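Local coordinates for protein cortical-lytic enzyme (Bacillus cereus, PDB 4S3J) that cleaves partially degraded spore cortex peptidoglycan during germination as an N-acetylglucosaminidase of the glycosyl hydrolase 18 family, at residues 135-140 with 170-175; 212-217 with 244-249. All coordinates share one frame; numbering follows the deposited sequence.

Both contacts are buried pairings of neighbouring parallel strands in the TIM barrel of the glycosyl hydrolase 18 domain, with centres about 9 Å apart. They form one run around the barrel: the strand of 170-175 from contact 1 lies beside the strand of 212-217 from contact 2, and Met170 packs on Asp214 and His216 inside the barrel. The 135-140/170-175 pair is splayed, bridged by water and largely apolar until a hydroxyl pair near its C-terminal end. The 212-217/244-249 pair keeps regular backbone pairing and carries a buried polar chain on its inward face, while its start, around Gly244 and Tyr245, reaches the surface.

Contact 1 (135-140 with 170-175); sequences YLAYFS and MLVITN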
ATOM      1  N   TYR A 135      -6.460  -1.631 -10.443  1.00 18.20           N
ATOM      2  CA  TYR A 135      -7.782  -1.454  -9.855  1.00 17.71           C
ATOM      3  C   TYR A 135      -7.874  -0.171  -9.038  1.00 19.23           C
ATOM      4  O   TYR A 135      -6.919   0.180  -8.359  1.00 17.74           O
ATOM      5  CB  TYR A 135      -8.115  -2.624  -8.930  1.00 19.02           C
ATOM      6  CG  TYR A 135      -8.163  -3.982  -9.567  1.00 17.92           C
ATOM      7  CD1 TYR A 135      -9.321  -4.430 -10.154  1.00 20.18           C
ATOM      8  CD2 TYR A 135      -7.055  -4.819  -9.553  1.00 18.96           C
ATOM      9  CE1 TYR A 135      -9.384  -5.665 -10.729  1.00 24.16           C
ATOM     10  CE2 TYR A 135      -7.106  -6.071 -10.124  1.00 23.81           C
ATOM     11  CZ  TYR A 135      -8.279  -6.483 -10.713  1.00 26.82           C
ATOM     12  OH  TYR A 135      -8.383  -7.730 -11.303  1.00 32.82           O
ATOM     13  N   LEU A 136      -9.035   0.492  -9.093  1.00 17.41           N
ATOM     14  CA  LEU A 136      -9.376   1.635  -8.244  1.00 15.71           C
ATOM     15  C   LEU A 136     -10.560   1.244  -7.371  1.00 17.65           C
ATOM     16  O   LEU A 136     -11.601   0.811  -7.890  1.00 18.69           O
ATOM     17  CB  LEU A 136      -9.706   2.863  -9.082  1.00 17.50           C
ATOM     18  CG  LEU A 136     -10.142   4.114  -8.315  1.00 18.86           C
ATOM     19  CD1 LEU A 136      -9.013   4.640  -7.388  1.00 17.07           C
ATOM     20  CD2 LEU A 136     -10.594   5.195  -9.276  1.00 21.33           C
ATOM     21  N   ALA A 137     -10.401   1.398  -6.062  1.00 15.63           N
ATOM     22  CA  ALA A 137     -11.394   0.946  -5.084  1.00 15.68           C
ATOM     23  C   ALA A 137     -12.044   2.091  -4.335  1.00 14.97           C
ATOM     24  O   ALA A 137     -11.471   2.605  -3.365  1.00 15.50           O
ATOM     25  CB  ALA A 137     -10.760  -0.008  -4.085  1.00 17.56           C
ATOM     26  N   TYR A 138     -13.249   2.474  -4.752  1.00 15.23           N
ATOM     27  CA  TYR A 138     -13.973   3.549  -4.103  1.00 15.62           C
ATOM     28  C   TYR A 138     -14.707   3.014  -2.876  1.00 17.29           C
ATOM     29  O   TYR A 138     -15.666   2.242  -2.967  1.00 18.07           O
ATOM     30  CB  TYR A 138     -14.909   4.229  -5.107  1.00 17.02           C
ATOM     31  CG  TYR A 138     -15.605   5.486  -4.602  1.00 18.75           C
ATOM     32  CD1 TYR A 138     -15.223   6.106  -3.428  1.00 23.76           C
ATOM     33  CD2 TYR A 138     -16.674   6.031  -5.301  1.00 17.77           C
ATOM     34  CE1 TYR A 138     -15.877   7.235  -2.974  1.00 29.30           C
ATOM     35  CE2 TYR A 138     -17.311   7.172  -4.859  1.00 18.06           C
ATOM     36  CZ  TYR A 138     -16.925   7.758  -3.700  1.00 20.35           C
ATOM     37  OH  TYR A 138     -17.577   8.895  -3.243  1.00 24.16           O
ATOM     38  N   PHE A 139     -14.226   3.435  -1.712  1.00 17.17           N
ATOM     39  CA  PHE A 139     -14.702   2.944  -0.428  1.00 15.94           C
ATOM     40  C   PHE A 139     -15.807   3.861   0.092  1.00 17.12           C
ATOM     41  O   PHE A 139     -15.505   5.033   0.383  1.00 15.67           O
ATOM     42  CB  PHE A 139     -13.538   2.913   0.573  1.00 17.09           C
ATOM     43  CG  PHE A 139     -13.842   2.158   1.844  1.00 17.65           C
ATOM     44  CD1 PHE A 139     -14.528   2.759   2.875  1.00 19.66           C
ATOM     45  CD2 PHE A 139     -13.380   0.860   2.021  1.00 17.89           C
ATOM     46  CE1 PHE A 139     -14.797   2.061   4.055  1.00 19.24           C
ATOM     47  CE2 PHE A 139     -13.641   0.181   3.192  1.00 18.21           C
ATOM     48  CZ  PHE A 139     -14.338   0.778   4.200  1.00 16.67           C
ATOM     49  N   SER A 140     -17.071   3.423   0.227  1.00 15.34           N
ATOM     50  CA  SER A 140     -17.596   2.094  -0.132  1.00 15.33           C
ATOM     51  C   SER A 140     -19.106   2.182  -0.385  1.00 16.08           C
ATOM     52  O   SER A 140     -19.726   3.199  -0.119  1.00 17.31           O
ATOM     53  CB  SER A 140     -17.352   1.077   0.992  1.00 16.40           C
ATOM     54  OG  SER A 140     -18.231   1.331   2.076  1.00 18.30           O
ATOM     55  N   MET A 170     -13.389  -1.188  -8.777  1.00 18.66           N
ATOM     56  CA  MET A 170     -13.983  -2.227  -7.920  1.00 17.28           C
ATOM     57  C   MET A 170     -15.290  -1.755  -7.309  1.00 20.35           C
ATOM     58  O   MET A 170     -15.454  -0.569  -6.985  1.00 20.29           O
ATOM     59  CB  MET A 170     -12.993  -2.622  -6.819  1.00 18.37           C
ATOM     60  CG  MET A 170     -11.746  -3.344  -7.323  1.00 22.05           C
ATOM     61  SD  MET A 170     -10.313  -3.260  -6.209  1.00 21.12           S
ATOM     62  CE  MET A 170     -10.953  -3.996  -4.719  1.00 20.53           C
ATOM     63  N   LEU A 171     -16.236  -2.678  -7.197  1.00 19.29           N
ATOM     64  CA  LEU A 171     -17.452  -2.450  -6.430  1.00 17.97           C
ATOM     65  C   LEU A 171     -17.151  -2.880  -5.006  1.00 18.19           C
ATOM     66  O   LEU A 171     -17.176  -4.076  -4.687  1.00 18.34           O
ATOM     67  CB  LEU A 171     -18.627  -3.234  -7.030  1.00 18.34           C
ATOM     68  CG  LEU A 171     -19.937  -3.236  -6.232  1.00 18.46           C
ATOM     69  CD1 LEU A 171     -20.360  -1.851  -5.806  1.00 20.91           C
ATOM     70  CD2 LEU A 171     -21.058  -3.867  -7.035  1.00 26.22           C
ATOM     71  N   VAL A 172     -16.823  -1.908  -4.157  1.00 16.77           N
ATOM     72  CA  VAL A 172     -16.446  -2.202  -2.796  1.00 16.44           C
ATOM     73  C   VAL A 172     -17.664  -2.178  -1.886  1.00 18.35           C
ATOM     74  O   VAL A 172     -18.292  -1.148  -1.711  1.00 17.81           O
ATOM     75  CB  VAL A 172     -15.405  -1.181  -2.260  1.00 15.85           C
ATOM     76  CG1 VAL A 172     -15.012  -1.509  -0.836  1.00 16.89           C
ATOM     77  CG2 VAL A 172     -14.162  -1.126  -3.161  1.00 18.40           C
ATOM     78  N   ILE A 173     -17.982  -3.330  -1.308  1.00 17.24           N
ATOM     79  CA  ILE A 173     -19.165  -3.483  -0.472  1.00 17.52           C
ATOM     80  C   ILE A 173     -18.770  -3.775   0.971  1.00 16.98           C
ATOM     81  O   ILE A 173     -18.043  -4.736   1.238  1.00 17.14           O
ATOM     82  CB  ILE A 173     -20.069  -4.616  -1.011  1.00 18.51           C
ATOM     83  CG1 ILE A 173     -20.522  -4.285  -2.432  1.00 23.67           C
ATOM     84  CG2 ILE A 173     -21.302  -4.807  -0.139  1.00 18.60           C
ATOM     85  CD1 ILE A 173     -20.935  -5.486  -3.235  1.00 26.72           C
ATOM     86  N   THR A 174     -19.284  -2.970   1.902  1.00 17.08           N
ATOM     87  CA  THR A 174     -18.985  -3.135   3.322  1.00 16.31           C
ATOM     88  C   THR A 174     -20.227  -3.456   4.138  1.00 17.79           C
ATOM     89  O   THR A 174     -21.351  -3.116   3.750  1.00 20.03           O
ATOM     90  CB  THR A 174     -18.354  -1.857   3.938  1.00 17.16           C
ATOM     91  OG1 THR A 174     -19.176  -0.715   3.673  1.00 16.37           O
ATOM     92  CG2 THR A 174     -16.977  -1.601   3.349  1.00 18.90           C
ATOM     93  N   ASN A 175     -20.004  -4.073   5.298  1.00 16.81           N
ATOM     94  CA  ASN A 175     -21.095  -4.268   6.261  1.00 16.96           C
ATOM     95  C   ASN A 175     -21.046  -3.201   7.355  1.00 18.56           C
ATOM     96  O   ASN A 175     -20.984  -3.503   8.553  1.00 21.74           O
ATOM     97  CB  ASN A 175     -21.035  -5.665   6.877  1.00 17.46           C
ATOM     98  CG  ASN A 175     -19.759  -5.907   7.638  1.00 21.95           C
ATOM     99  OD1 ASN A 175     -18.678  -5.473   7.219  1.00 18.16           O
ATOM    100  ND2 ASN A 175     -19.867  -6.626   8.753  1.00 21.45           N
TER
HETATM  101  O   HOH W   1     -14.183   1.805  -7.383  1.00 18.75           O
HETATM  102  O   HOH W   2     -16.946   0.896  -5.039  1.00 16.76           O
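Strands 135-140 and 170-174, neighbours in the TIM barrel, run parallel at 21°, their axes no closer than 5.8 Å, so that direct backbone bonding between the segments shrinks to a single link. Met170 N donates to Leu136 O at 2.8 Å, almost straight at 169° and in the carbonyl plane. Beyond it the strands stay linked through two bound waters instead of direct bonds between peptide groups. The first gives its hydrogens to Leu136 O and Met170 O and accepts from Tyr138 N; the second donates to Tyr138 O and Met170 O and accepts from Val172 N.

On the barrel's inner face the Met170 sulfur rests 3.6 Å from Tyr135 CB and lies obliquely to the tyrosine ring, a Met-aromatic contact with SD 4.9 Å from the ring centroid. A bend at chi3 (59°) brings CE back toward Ala137 CB. Ala137 CB also meets Val172 CG2 at 3.7 Å, while Val172 CG1 reaches Ser140 CB and, obliquely to the ring, Phe139 CD2. Farther along, Phe139 crosses Thr174 at about a right angle, with CZ 3.7 Å from Thr174 CG2. Phe139 also meets Trp408 edge-to-face, and its side chain is about 6 Å from that of Glu220, the likely proton donor.

The peptide before Ser140 is cis, and Ser140 CB lies over one face of the Phe139 ring, offset toward its rim. With both hydroxyls between backbone N and carbonyl carbon, Ser140 OG and Thr174 OG1 hydrogen-bond at 2.8 Å. The chemistry therefore changes along the pair: sulfur and methyl groups pack on its inner face, ordered water satisfies backbone atoms that the splayed strands cannot pair directly, and hydroxyls join the strands near the catalytic end.

Contact 2 (212-217 with 244-249); sequences MRDIHF and GYTLST
The imidazole of His216 has the backbone of Thr249 over one face, at its CA, and Ser248 OG at its edge, close to the ring plane. Phe217 presents its edge to Leu247, CE2 lying 3.6 Å from Leu247 CD1, and meets Phe233 of helix 227-240 edge-to-face. At the exposed start, the Tyr245 ring takes Ile215 CD1 at its edge.

Between these groups, with His216 on one face of the sheet and Phe217 on the other, runs a regular parallel ladder in the beta-alpha-beta unit of strand 214-218, helix 227-240 and strand 246-251. Its bonds alternate: Thr246 N to Arg213 O, Ile215 N to Thr246 O, Ser248 N to Ile215 O and Phe217 N to Ser248 O.

Asp214, with CG anti to its backbone N (chi1 180°), turns its carboxylate across to two hydroxyls. Thr246 OG1 donates to the anti lone pair of OD1 at 2.7 Å, and Ser248 OG donates to the syn lone pair of OD2 at 2.6 Å. Ser248 OG in turn accepts from His216 ND1 at 2.7 Å, bent to 149°, so the chain of bonds has one direction, from imidazole to carboxylate; His216 NE2 bonds Thr250 OG1.

The buried Asp214, gripped at both oxygens, is probably ionised, which through Ser248 would favour a proton on ND1; the bonds at ND1 and NE2 fix the ring's rotation on the strand that leads to Glu220, the likely proton donor.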
ATOM      1  N   MET A 212     -17.988  -1.928 -13.099  1.00 24.00           N
ATOM      2  CA  MET A 212     -17.168  -2.433 -12.014  1.00 24.04           C
ATOM      3  C   MET A 212     -16.984  -3.940 -12.146  1.00 27.42           C
ATOM      4  O   MET A 212     -17.803  -4.719 -11.663  1.00 29.57           O
ATOM      5  CB  MET A 212     -17.784  -2.059 -10.673  1.00 21.31           C
ATOM      6  CG  MET A 212     -17.616  -0.590 -10.327  1.00 23.09           C
ATOM      7  SD  MET A 212     -18.780  -0.119  -9.022  1.00 25.28           S
ATOM      8  CE  MET A 212     -18.250   1.548  -8.673  1.00 24.63           C
ATOM      9  N   ARG A 213     -15.917  -4.350 -12.825  1.00 22.64           N
ATOM     10  CA  ARG A 213     -15.762  -5.756 -13.175  1.00 21.19           C
ATOM     11  C   ARG A 213     -15.175  -6.623 -12.061  1.00 27.04           C
ATOM     12  O   ARG A 213     -15.091  -7.835 -12.210  1.00 30.06           O
ATOM     13  CB  ARG A 213     -14.923  -5.890 -14.459  1.00 22.77           C
ATOM     14  CG  ARG A 213     -15.640  -5.358 -15.698  1.00 44.72           C
ATOM     15  CD  ARG A 213     -14.826  -5.558 -16.969  1.00 77.84           C
ATOM     16  NE  ARG A 213     -13.799  -4.541 -17.160  1.00102.16           N
ATOM     17  CZ  ARG A 213     -12.789  -4.656 -18.017  1.00 96.56           C
ATOM     18  NH1 ARG A 213     -12.649  -5.747 -18.755  1.00 82.59           N
ATOM     19  NH2 ARG A 213     -11.906  -3.684 -18.135  1.00102.62           N
ATOM     20  N   ASP A 214     -14.770  -6.024 -10.944  1.00 20.31           N
ATOM     21  CA  ASP A 214     -14.424  -6.800  -9.753  1.00 19.42           C
ATOM     22  C   ASP A 214     -15.349  -6.411  -8.613  1.00 22.09           C
ATOM     23  O   ASP A 214     -15.495  -5.230  -8.307  1.00 23.09           O
ATOM     24  CB  ASP A 214     -12.972  -6.568  -9.321  1.00 18.84           C
ATOM     25  CG  ASP A 214     -12.601  -7.372  -8.067  1.00 21.61           C
ATOM     26  OD1 ASP A 214     -12.392  -8.601  -8.173  1.00 20.96           O
ATOM     27  OD2 ASP A 214     -12.517  -6.786  -6.967  1.00 20.11           O
ATOM     28  N   ILE A 215     -15.971  -7.413  -8.001  1.00 22.68           N
ATOM     29  CA  ILE A 215     -16.825  -7.235  -6.838  1.00 19.70           C
ATOM     30  C   ILE A 215     -16.032  -7.587  -5.598  1.00 18.61           C
ATOM     31  O   ILE A 215     -15.517  -8.706  -5.475  1.00 19.26           O
ATOM     32  CB  ILE A 215     -18.096  -8.121  -6.916  1.00 20.68           C
ATOM     33  CG1 ILE A 215     -19.020  -7.688  -8.063  1.00 26.50           C
ATOM     34  CG2 ILE A 215     -18.936  -7.965  -5.645  1.00 22.43           C
ATOM     35  CD1 ILE A 215     -18.533  -7.902  -9.429  1.00 34.41           C
ATOM     36  N   HIS A 216     -15.895  -6.612  -4.707  1.00 18.27           N
ATOM     37  CA  HIS A 216     -15.037  -6.742  -3.543  1.00 17.91           C
ATOM     38  C   HIS A 216     -15.799  -6.622  -2.223  1.00 19.78           C
ATOM     39  O   HIS A 216     -16.368  -5.576  -1.940  1.00 20.76           O
ATOM     40  CB  HIS A 216     -13.952  -5.667  -3.551  1.00 17.05           C
ATOM     41  CG  HIS A 216     -12.966  -5.819  -2.438  1.00 16.68           C
ATOM     42  ND1 HIS A 216     -11.824  -6.561  -2.565  1.00 17.34           N
ATOM     43  CD2 HIS A 216     -12.983  -5.365  -1.158  1.00 19.99           C
ATOM     44  CE1 HIS A 216     -11.155  -6.551  -1.420  1.00 22.65           C
ATOM     45  NE2 HIS A 216     -11.849  -5.837  -0.553  1.00 21.52           N
ATOM     46  N   PHE A 217     -15.765  -7.675  -1.407  1.00 20.34           N
ATOM     47  CA  PHE A 217     -16.380  -7.636  -0.089  1.00 20.19           C
ATOM     48  C   PHE A 217     -15.375  -7.340   1.005  1.00 18.68           C
ATOM     49  O   PHE A 217     -14.358  -8.052   1.183  1.00 21.23           O
ATOM     50  CB  PHE A 217     -17.100  -8.949   0.201  1.00 20.97           C
ATOM     51  CG  PHE A 217     -18.243  -9.195  -0.711  1.00 20.58           C
ATOM     52  CD1 PHE A 217     -19.454  -8.562  -0.492  1.00 20.01           C
ATOM     53  CD2 PHE A 217     -18.123 -10.052  -1.790  1.00 20.82           C
ATOM     54  CE1 PHE A 217     -20.513  -8.763  -1.333  1.00 19.88           C
ATOM     55  CE2 PHE A 217     -19.192 -10.266  -2.641  1.00 23.08           C
ATOM     56  CZ  PHE A 217     -20.391  -9.618  -2.408  1.00 22.44           C
ATOM     57  N   GLY A 244     -15.974 -12.261 -17.403  1.00 30.00           N
ATOM     58  CA  GLY A 244     -15.325 -10.970 -17.418  1.00 30.13           C
ATOM     59  C   GLY A 244     -15.357 -10.309 -16.058  1.00 29.21           C
ATOM     60  O   GLY A 244     -14.678  -9.306 -15.851  1.00 32.33           O
ATOM     61  N   TYR A 245     -16.139 -10.856 -15.132  1.00 25.84           N
ATOM     62  CA  TYR A 245     -16.167 -10.311 -13.778  1.00 24.20           C
ATOM     63  C   TYR A 245     -15.349 -11.201 -12.853  1.00 26.74           C
ATOM     64  O   TYR A 245     -15.243 -12.411 -13.077  1.00 30.15           O
ATOM     65  CB  TYR A 245     -17.593 -10.188 -13.217  1.00 24.64           C
ATOM     66  CG  TYR A 245     -18.449  -9.131 -13.883  1.00 29.67           C
ATOM     67  CD1 TYR A 245     -18.902  -9.298 -15.187  1.00 40.19           C
ATOM     68  CD2 TYR A 245     -18.763  -7.940 -13.229  1.00 27.96           C
ATOM     69  CE1 TYR A 245     -19.687  -8.341 -15.802  1.00 48.35           C
ATOM     70  CE2 TYR A 245     -19.546  -6.977 -13.839  1.00 33.47           C
ATOM     71  CZ  TYR A 245     -19.999  -7.179 -15.129  1.00 45.96           C
ATOM     72  OH  TYR A 245     -20.765  -6.218 -15.742  1.00 45.91           O
ATOM     73  N   THR A 246     -14.816 -10.599 -11.796  1.00 26.11           N
ATOM     74  CA  THR A 246     -14.062 -11.302 -10.765  1.00 24.38           C
ATOM     75  C   THR A 246     -14.578 -10.958  -9.366  1.00 20.76           C
ATOM     76  O   THR A 246     -15.315  -9.983  -9.181  1.00 21.95           O
ATOM     77  CB  THR A 246     -12.571 -10.962 -10.820  1.00 27.16           C
ATOM     78  OG1 THR A 246     -12.397  -9.542 -10.719  1.00 24.05           O
ATOM     79  CG2 THR A 246     -11.980 -11.461 -12.112  1.00 25.05           C
ATOM     80  N   LEU A 247     -14.145 -11.750  -8.391  1.00 24.38           N
ATOM     81  CA  LEU A 247     -14.555 -11.608  -7.002  1.00 23.23           C
ATOM     82  C   LEU A 247     -13.335 -11.476  -6.093  1.00 21.67           C
ATOM     83  O   LEU A 247     -12.360 -12.210  -6.250  1.00 21.63           O
ATOM     84  CB  LEU A 247     -15.384 -12.823  -6.595  1.00 23.64           C
ATOM     85  CG  LEU A 247     -15.769 -13.011  -5.136  1.00 23.39           C
ATOM     86  CD1 LEU A 247     -16.692 -11.863  -4.675  1.00 26.02           C
ATOM     87  CD2 LEU A 247     -16.471 -14.383  -4.938  1.00 22.70           C
ATOM     88  N   SER A 248     -13.383 -10.538  -5.146  1.00 19.08           N
ATOM     89  CA  SER A 248     -12.297 -10.388  -4.196  1.00 18.60           C
ATOM     90  C   SER A 248     -12.820 -10.070  -2.808  1.00 19.95           C
ATOM     91  O   SER A 248     -13.984  -9.689  -2.646  1.00 18.24           O
ATOM     92  CB  SER A 248     -11.317  -9.295  -4.664  1.00 19.71           C
ATOM     93  OG  SER A 248     -11.964  -8.037  -4.794  1.00 20.50           O
ATOM     94  N   THR A 249     -11.960 -10.262  -1.811  1.00 19.69           N
ATOM     95  CA  THR A 249     -12.298  -9.988  -0.417  1.00 21.28           C
ATOM     96  C   THR A 249     -11.147  -9.365   0.362  1.00 19.90           C
ATOM     97  O   THR A 249      -9.961  -9.531  -0.001  1.00 18.36           O
ATOM     98  CB  THR A 249     -12.681 -11.263   0.328  1.00 20.29           C
ATOM     99  OG1 THR A 249     -11.603 -12.193   0.213  1.00 22.61           O
ATOM    100  CG2 THR A 249     -13.992 -11.863  -0.223  1.00 20.07           C
TER